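PDB 4CYB: putative DNA protection protein from Streptomyces coelicolor, which probably binds and oxidises iron as a dodecameric member of the Dps family, ferritin-like proteins that store ferric iron and protect DNA. Local coordinates for residues 145-148 with 149-153; 14-17 with 18-22; 36-39 with 40-43. One frame throughout, in Å; residues are numbered along the deposited sequence.

Contact 1. Residues 145-148 with 149-153; sequences LLVS and EVLRT
Leu-145 O takes two backbone N-H groups at once, from Glu-149 and from Val-150, and marks a pi-type widening in helix 140-164, the last helix of the ferritin-like bundle. The bond from Val-150 N, 3.3 Å to Leu-145 O, is the straighter, at 166° at the hydrogen; Glu-149 N reaches the same oxygen from above its carbonyl plane. The wider spacing continues for a turn: Leu-151 N bonds to Leu-146 O at 2.8 Å and Arg-152 N to Val-147 O at 3.3 Å, each five residues back.

Side chains meet more sparsely. Leu-145 lays CD1 against the carboxylate carbon of Glu-149, CD1 to CD 3.8 Å, the two chains crossing obliquely. Chi1 of 164° turns the leucine's branch point away from its own N, and chi2 then brings CD1 round to the glutamate. Ser-148 OG sits 3.4 Å from Glu-149 CG but is hydrogen-bonded to Asp-144 O one turn earlier. Beyond the segments, Leu-145 and Glu-149 pack on helix 54-81 at Thr-74, while Val-150 and Leu-151 meet Cys-127 of helix 109-136.

The charges look to other subunits. Glu-149 OE2 forms a salt bridge with Arg-152 NH2 of a neighbouring subunit, and Arg-152 here pairs with Glu-149 and Asp-144 of a different neighbouring subunit, a repeated cross-subunit pairing. Shortening Glu-149 to an alanine is likely to leave Arg-152 of the first neighbour without its carboxylate mate and to open a gap beside Leu-145 CD1. Where the helix regains its ordinary spacing, Thr-153 N and OG1 grip Glu-149 O from opposite faces of its carbonyl plane, OG1 at 2.8 Å from that oxygen.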
loop_
_atom_site.group_PDB
_atom_site.type_symbol
_atom_site.label_atom_id
_atom_site.label_comp_id
_atom_site.label_asym_id
_atom_site.label_seq_id
_atom_site.Cartn_x
_atom_site.Cartn_y
_atom_site.Cartn_z
ATOM N N LEU J 145 19.304 1.016 23.957
ATOM C CA LEU J 145 19.556 1.673 22.653
ATOM C C LEU J 145 20.947 1.282 22.130
ATOM O O LEU J 145 21.106 0.889 20.994
ATOM C CB LEU J 145 19.399 3.180 22.765
ATOM C CG LEU J 145 19.964 4.059 21.633
ATOM C CD1 LEU J 145 19.319 3.632 20.345
ATOM C CD2 LEU J 145 19.638 5.503 21.998
ATOM N N LEU J 146 21.962 1.330 22.981
ATOM C CA LEU J 146 23.293 1.024 22.488
ATOM C C LEU J 146 23.487 -0.426 22.077
ATOM O O LEU J 146 24.184 -0.683 21.121
ATOM C CB LEU J 146 24.320 1.352 23.595
ATOM C CG LEU J 146 24.541 2.858 23.806
ATOM C CD1 LEU J 146 25.289 3.046 25.127
ATOM C CD2 LEU J 146 25.351 3.467 22.644
ATOM N N VAL J 147 22.877 -1.341 22.803
ATOM C CA VAL J 147 23.008 -2.747 22.492
ATOM C C VAL J 147 22.069 -3.154 21.355
ATOM O O VAL J 147 22.525 -3.773 20.399
ATOM C CB VAL J 147 22.804 -3.658 23.719
ATOM C CG1 VAL J 147 22.810 -5.135 23.320
ATOM C CG2 VAL J 147 23.896 -3.354 24.779
ATOM N N SER J 148 20.775 -2.846 21.468
ATOM C CA SER J 148 19.828 -3.513 20.563
ATOM C C SER J 148 19.868 -2.846 19.206
ATOM O O SER J 148 19.562 -3.475 18.172
ATOM C CB SER J 148 18.379 -3.480 21.108
ATOM O OG SER J 148 17.981 -2.129 21.110
ATOM N N GLU J 149 20.241 -1.585 19.189
ATOM C CA GLU J 149 20.307 -0.849 17.920
ATOM C C GLU J 149 21.713 -0.599 17.381
ATOM O O GLU J 149 22.029 -1.080 16.289
ATOM C CB GLU J 149 19.510 0.449 18.042
ATOM C CG GLU J 149 18.089 0.069 18.457
ATOM C CD GLU J 149 17.115 1.205 18.484
ATOM O OE1 GLU J 149 17.118 2.010 17.527
ATOM O OE2 GLU J 149 16.339 1.279 19.462
ATOM N N VAL J 150 22.533 0.174 18.120
ATOM C CA VAL J 150 23.842 0.568 17.623
ATOM C C VAL J 150 24.706 -0.654 17.415
ATOM O O VAL J 150 25.233 -0.882 16.334
ATOM C CB VAL J 150 24.542 1.617 18.504
ATOM C CG1 VAL J 150 25.865 2.022 17.833
ATOM C CG2 VAL J 150 23.647 2.855 18.653
ATOM N N LEU J 151 24.866 -1.440 18.475
ATOM C CA LEU J 151 25.740 -2.608 18.406
ATOM C C LEU J 151 25.276 -3.623 17.393
ATOM O O LEU J 151 26.036 -4.002 16.498
ATOM C CB LEU J 151 25.854 -3.255 19.792
ATOM C CG LEU J 151 26.974 -4.282 19.934
ATOM C CD1 LEU J 151 28.305 -3.566 20.197
ATOM C CD2 LEU J 151 26.661 -5.172 21.131
ATOM N N ARG J 152 24.033 -4.064 17.513
ATOM C CA ARG J 152 23.572 -5.074 16.610
ATOM C C ARG J 152 23.586 -4.647 15.137
ATOM O O ARG J 152 23.908 -5.455 14.241
ATOM C CB ARG J 152 22.203 -5.559 17.020
ATOM C CG ARG J 152 22.360 -6.511 18.247
ATOM C CD ARG J 152 21.048 -7.158 18.610
ATOM N NE ARG J 152 20.512 -7.998 17.526
ATOM C CZ ARG J 152 19.243 -8.422 17.502
ATOM N NH1 ARG J 152 18.423 -8.101 18.488
ATOM N NH2 ARG J 152 18.791 -9.178 16.484
ATOM N N THR J 153 23.212 -3.396 14.870
ATOM C CA THR J 153 23.286 -2.937 13.474
ATOM C C THR J 153 24.698 -2.886 12.931
ATOM O O THR J 153 24.936 -3.320 11.807
ATOM C CB THR J 153 22.697 -1.521 13.274
ATOM O OG1 THR J 153 21.331 -1.587 13.637
ATOM C CG2 THR J 153 22.810 -1.089 11.823
#

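Contact 2. Residues 14-17 with 18-22; sequences VALT and MDTRL
Thr-20 OG1 is gripped by three partners: Thr-17 OG1, a water, which in turn accepts from Thr-17 N, and Tyr-137 O. The hydrogen bond between Thr-20 OG1 and Thr-17 OG1 is 3.1 Å long and either hydroxyl may donate, the two side chains crossing at about a right angle. Thr-17 is the N-cap of helix 18-48: its OG1, set between the backbone N and the carbonyl carbon (chi1 78°), faces the first turn. Its carbonyl starts the helical bonding, Thr-17 O receiving Arg-21 N at 2.9 Å along a nearly straight path of 170°.

Arg-21 folds back beside the incoming loop. Its NE donates to Leu-16 O at 3.1 Å; that oxygen lies at the guanidinium edge, near its plane, although the donor stands well above the carbonyl plane. A bend at chi3 (-74°) turns the guanidinium off the line of the aliphatic stem, which is touched by Leu-16 CB, 3.6 Å from Arg-21 CG, and, one carbon further on, by Val-14 CG2, 3.7 Å from Arg-21 CD. This buried head is thus held at several points, NH1 bonding to Lys-10 O and Leu-82 O.

The N-cap joins the loop after strand 2-4 to helix 18-48, against the loops that follow helices 54-81 and 109-136, while Ala-15 N bonds to Glu-121 of a neighbouring subunit on its helix 109-136.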
loop_
_atom_site.group_PDB
_atom_site.type_symbol
_atom_site.label_atom_id
_atom_site.label_comp_id
_atom_site.label_asym_id
_atom_site.label_seq_id
_atom_site.Cartn_x
_atom_site.Cartn_y
_atom_site.Cartn_z
ATOM N N VAL J 14 12.976 12.960 33.849
ATOM C CA VAL J 14 13.077 11.589 33.328
ATOM C C VAL J 14 13.639 10.561 34.350
ATOM O O VAL J 14 14.190 9.527 33.938
ATOM C CB VAL J 14 13.831 11.538 31.972
ATOM C CG1 VAL J 14 13.017 12.269 30.881
ATOM C CG2 VAL J 14 15.243 12.140 32.103
ATOM N N ALA J 15 13.486 10.834 35.663
ATOM C CA ALA J 15 13.826 9.848 36.729
ATOM C C ALA J 15 15.266 9.350 36.690
ATOM O O ALA J 15 15.543 8.191 37.019
ATOM C CB ALA J 15 12.888 8.650 36.682
ATOM N N LEU J 16 16.167 10.164 36.185
ATOM C CA LEU J 16 17.607 9.797 36.159
ATOM C C LEU J 16 18.367 10.976 36.758
ATOM O O LEU J 16 18.042 12.147 36.470
ATOM C CB LEU J 16 18.067 9.589 34.691
ATOM C CG LEU J 16 17.565 8.334 33.948
ATOM C CD1 LEU J 16 18.053 8.331 32.514
ATOM C CD2 LEU J 16 18.088 7.090 34.667
ATOM N N THR J 17 19.379 10.707 37.598
ATOM C CA THR J 17 20.176 11.806 38.188
ATOM C C THR J 17 20.926 12.669 37.135
ATOM O O THR J 17 21.297 12.198 36.051
ATOM C CB THR J 17 21.223 11.289 39.240
ATOM O OG1 THR J 17 22.350 10.729 38.557
ATOM C CG2 THR J 17 20.662 10.241 40.160
ATOM N N MET J 18 21.166 13.937 37.461
ATOM C CA MET J 18 21.995 14.803 36.665
ATOM C C MET J 18 23.347 14.156 36.291
ATOM O O MET J 18 23.786 14.287 35.144
ATOM C CB MET J 18 22.169 16.161 37.378
ATOM C CG MET J 18 23.129 17.141 36.730
ATOM S SD MET J 18 23.543 18.587 37.789
ATOM C CE MET J 18 24.106 17.825 39.334
ATOM N N ASP J 19 23.996 13.431 37.224
ATOM C CA ASP J 19 25.298 12.826 36.887
ATOM C C ASP J 19 25.136 11.716 35.813
ATOM O O ASP J 19 25.960 11.608 34.897
ATOM C CB ASP J 19 25.918 12.137 38.112
ATOM C CG ASP J 19 26.576 13.121 39.080
ATOM O OD1 ASP J 19 26.817 14.295 38.710
ATOM O OD2 ASP J 19 26.814 12.710 40.243
ATOM N N THR J 20 24.106 10.904 35.987
ATOM C CA THR J 20 23.777 9.800 35.069
ATOM C C THR J 20 23.466 10.339 33.691
ATOM O O THR J 20 24.045 9.879 32.713
ATOM C CB THR J 20 22.632 8.934 35.583
ATOM O OG1 THR J 20 23.092 8.285 36.777
ATOM C CG2 THR J 20 22.258 7.841 34.543
ATOM N N ARG J 21 22.656 11.367 33.629
ATOM C CA ARG J 21 22.326 11.967 32.329
ATOM C C ARG J 21 23.500 12.627 31.629
ATOM O O ARG J 21 23.720 12.442 30.435
ATOM C CB ARG J 21 21.152 12.933 32.516
ATOM C CG ARG J 21 19.927 12.190 33.023
ATOM C CD ARG J 21 18.710 13.078 33.066
ATOM N NE ARG J 21 18.715 14.049 34.166
ATOM C CZ ARG J 21 18.868 15.352 34.054
ATOM N NH1 ARG J 21 19.027 15.921 32.862
ATOM N NH2 ARG J 21 18.816 16.130 35.147
ATOM N N LEU J 22 24.312 13.367 32.379
ATOM C CA LEU J 22 25.476 13.977 31.810
ATOM C C LEU J 22 26.442 12.951 31.235
ATOM O O LEU J 22 26.981 13.119 30.138
ATOM C CB LEU J 22 26.199 14.736 32.932
ATOM C CG LEU J 22 26.841 16.091 32.678
ATOM C CD1 LEU J 22 28.237 16.116 33.316
ATOM C CD2 LEU J 22 26.883 16.520 31.235
HETATM O O HOH W 1 20.220 7.923 37.781
#

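Contact 3. Residues 36-39 with 40-43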
loop_
_atom_site.group_PDB
_atom_site.type_symbol
_atom_site.label_atom_id
_atom_site.label_comp_id
_atom_site.label_asym_id
_atom_site.label_seq_id
_atom_site.Cartn_x
_atom_site.Cartn_y
_atom_site.Cartn_z
ATOM N N ARG J 36 28.057 9.667 12.618
ATOM C CA ARG J 36 28.028 10.706 11.539
ATOM C C ARG J 36 29.112 10.526 10.465
ATOM O O ARG J 36 28.826 10.572 9.253
ATOM C CB ARG J 36 28.070 12.123 12.101
ATOM C CG ARG J 36 26.878 12.480 12.967
ATOM C CD ARG J 36 25.808 13.082 12.079
ATOM N NE ARG J 36 26.233 14.299 11.396
ATOM C CZ ARG J 36 26.217 15.502 11.977
ATOM N NH1 ARG J 36 25.834 15.616 13.254
ATOM N NH2 ARG J 36 26.645 16.574 11.306
ATOM N N ILE J 37 30.359 10.223 10.887
ATOM C CA ILE J 37 31.418 10.015 9.883
ATOM C C ILE J 37 31.121 8.724 9.076
ATOM O O ILE J 37 31.319 8.685 7.877
ATOM C CB ILE J 37 32.801 9.851 10.604
ATOM C CG1 ILE J 37 33.066 11.113 11.444
ATOM C CG2 ILE J 37 33.908 9.559 9.584
ATOM C CD1 ILE J 37 33.172 12.368 10.592
ATOM N N LEU J 38 30.644 7.685 9.746
ATOM C CA LEU J 38 30.401 6.394 9.112
ATOM C C LEU J 38 29.249 6.506 8.099
ATOM O O LEU J 38 29.362 5.992 6.986
ATOM C CB LEU J 38 30.124 5.304 10.156
ATOM C CG LEU J 38 29.843 3.941 9.509
ATOM C CD1 LEU J 38 30.949 3.565 8.512
ATOM C CD2 LEU J 38 29.738 2.889 10.641
ATOM N N HIS J 39 28.229 7.289 8.447
ATOM C CA HIS J 39 27.133 7.522 7.467
ATOM C C HIS J 39 27.723 8.152 6.200
ATOM O O HIS J 39 27.433 7.758 5.070
ATOM C CB HIS J 39 26.065 8.466 8.067
ATOM C CG HIS J 39 25.110 8.978 7.003
ATOM N ND1 HIS J 39 24.066 8.232 6.524
ATOM C CD2 HIS J 39 25.182 10.095 6.231
ATOM C CE1 HIS J 39 23.446 8.929 5.512
ATOM N NE2 HIS J 39 24.116 10.061 5.346
ATOM N N ASP J 40 28.514 9.205 6.390
ATOM C CA ASP J 40 29.096 9.932 5.290
ATOM C C ASP J 40 30.125 9.088 4.526
ATOM O O ASP J 40 30.264 9.238 3.326
ATOM C CB ASP J 40 29.695 11.248 5.797
ATOM C CG ASP J 40 28.583 12.302 6.113
ATOM O OD1 ASP J 40 27.353 12.077 5.789
ATOM O OD2 ASP J 40 28.929 13.370 6.688
ATOM N N LEU J 41 30.826 8.157 5.190
ATOM C CA LEU J 41 31.680 7.219 4.433
ATOM C C LEU J 41 30.835 6.273 3.547
ATOM O O LEU J 41 31.184 6.010 2.402
ATOM C CB LEU J 41 32.525 6.353 5.416
ATOM C CG LEU J 41 33.776 6.941 6.066
ATOM C CD1 LEU J 41 34.281 5.828 6.977
ATOM C CD2 LEU J 41 34.781 7.267 4.933
ATOM N N TYR J 42 29.706 5.798 4.051
ATOM C CA TYR J 42 28.899 4.892 3.266
ATOM C C TYR J 42 28.327 5.670 2.064
ATOM O O TYR J 42 28.328 5.137 0.971
ATOM C CB TYR J 42 27.746 4.335 4.119
ATOM C CG TYR J 42 28.059 3.024 4.705
ATOM C CD1 TYR J 42 28.221 1.910 3.880
ATOM C CD2 TYR J 42 28.204 2.887 6.104
ATOM C CE1 TYR J 42 28.489 0.675 4.412
ATOM C CE2 TYR J 42 28.500 1.642 6.650
ATOM C CZ TYR J 42 28.648 0.570 5.786
ATOM O OH TYR J 42 28.908 -0.689 6.287
ATOM N N LYS J 43 27.867 6.918 2.248
ATOM C CA LYS J 43 27.373 7.724 1.095
ATOM C C LYS J 43 28.516 8.071 0.102
ATOM O O LYS J 43 28.385 7.922 -1.104
ATOM C CB LYS J 43 26.699 9.054 1.524
ATOM C CG LYS J 43 25.350 8.897 2.246
ATOM C CD LYS J 43 24.295 8.097 1.420
ATOM C CE LYS J 43 23.988 8.820 0.067
ATOM N NZ LYS J 43 22.780 8.157 -0.498
HETATM O O HOH W 2 26.509 12.098 8.597
HETATM O O HOH W 3 27.633 14.912 8.689
#
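Leu-38 and Tyr-42, one turn apart on helix 18-48 of the ferritin-like bundle, lie side by side and point the same way, with leucine CD1 3.6 Å from tyrosine CE2. Chi1 of 179° together with chi2 of 52° brings CD1 of Leu-38 to the ring; CD2 of that ring also lies 3.4 Å from Leu-38 O. Tyr-42 OH is hydrogen-bonded to His-64 ND1.

His-39 and Lys-43 lie alongside each other in the same way, histidine NE2 3.5 Å from Lys-43 CG. The imidazole is held at its other nitrogen, ND1 bonding to Ala-65 O, while Asp-40 OD1 comes to its edge, 3.0 Å from CD2. Ring and carboxylate planes are turned 61° apart, the two side chains set at a slant.

Water links Arg-36 and Asp-40 across 5.5 Å between NE and OD2: one water accepts from Arg-36 NE and lies 2.8 Å from Asp-40 OD2, to which it can donate. The direct salt bridges of both are intersubunit: Arg-36 NH2 pairs with Asp-40 of a neighbouring subunit, and Asp-40 OD2 with Arg-36 of that subunit.

Lys-43, bent at chi2 and chi3, ends in a salt bridge with Asp-62 and a hydrogen bond to iron-binding Asp-73 of that subunit; the nearest atoms of its side chain are about 4 Å from a ferric ion and from iron-binding His-46, consistent with the intersubunit ferroxidase site of Dps proteins. His-39 and Lys-43 pack on helix 54-81, Leu-38 and Tyr-42 meet helices 54-81, 109-136 and 140-164, and Arg-36 and Ile-37 touch helix 90-96.

Overall arrangement
From the N terminus, contact 2 comes first, turning the loop after strand 2-4 into helix 18-48. Contact 3 lies farther along that same helix, its centre about 30 Å from that of contact 2, and contact 1 follows on helix 140-164. All three are local, closing no long loop, and run in series without nesting or crossing. Contacts 1 and 3 are buried in the four-helix bundle, their nearest atoms about 7 Å apart; contact 2 sits at its end. Each also reaches another copy in the twelve-chain assembly: contacts 1 and 2 touch one common neighbouring subunit, contact 1 meeting a further copy as well, whereas contact 3 faces a different one, beside a ferric ion.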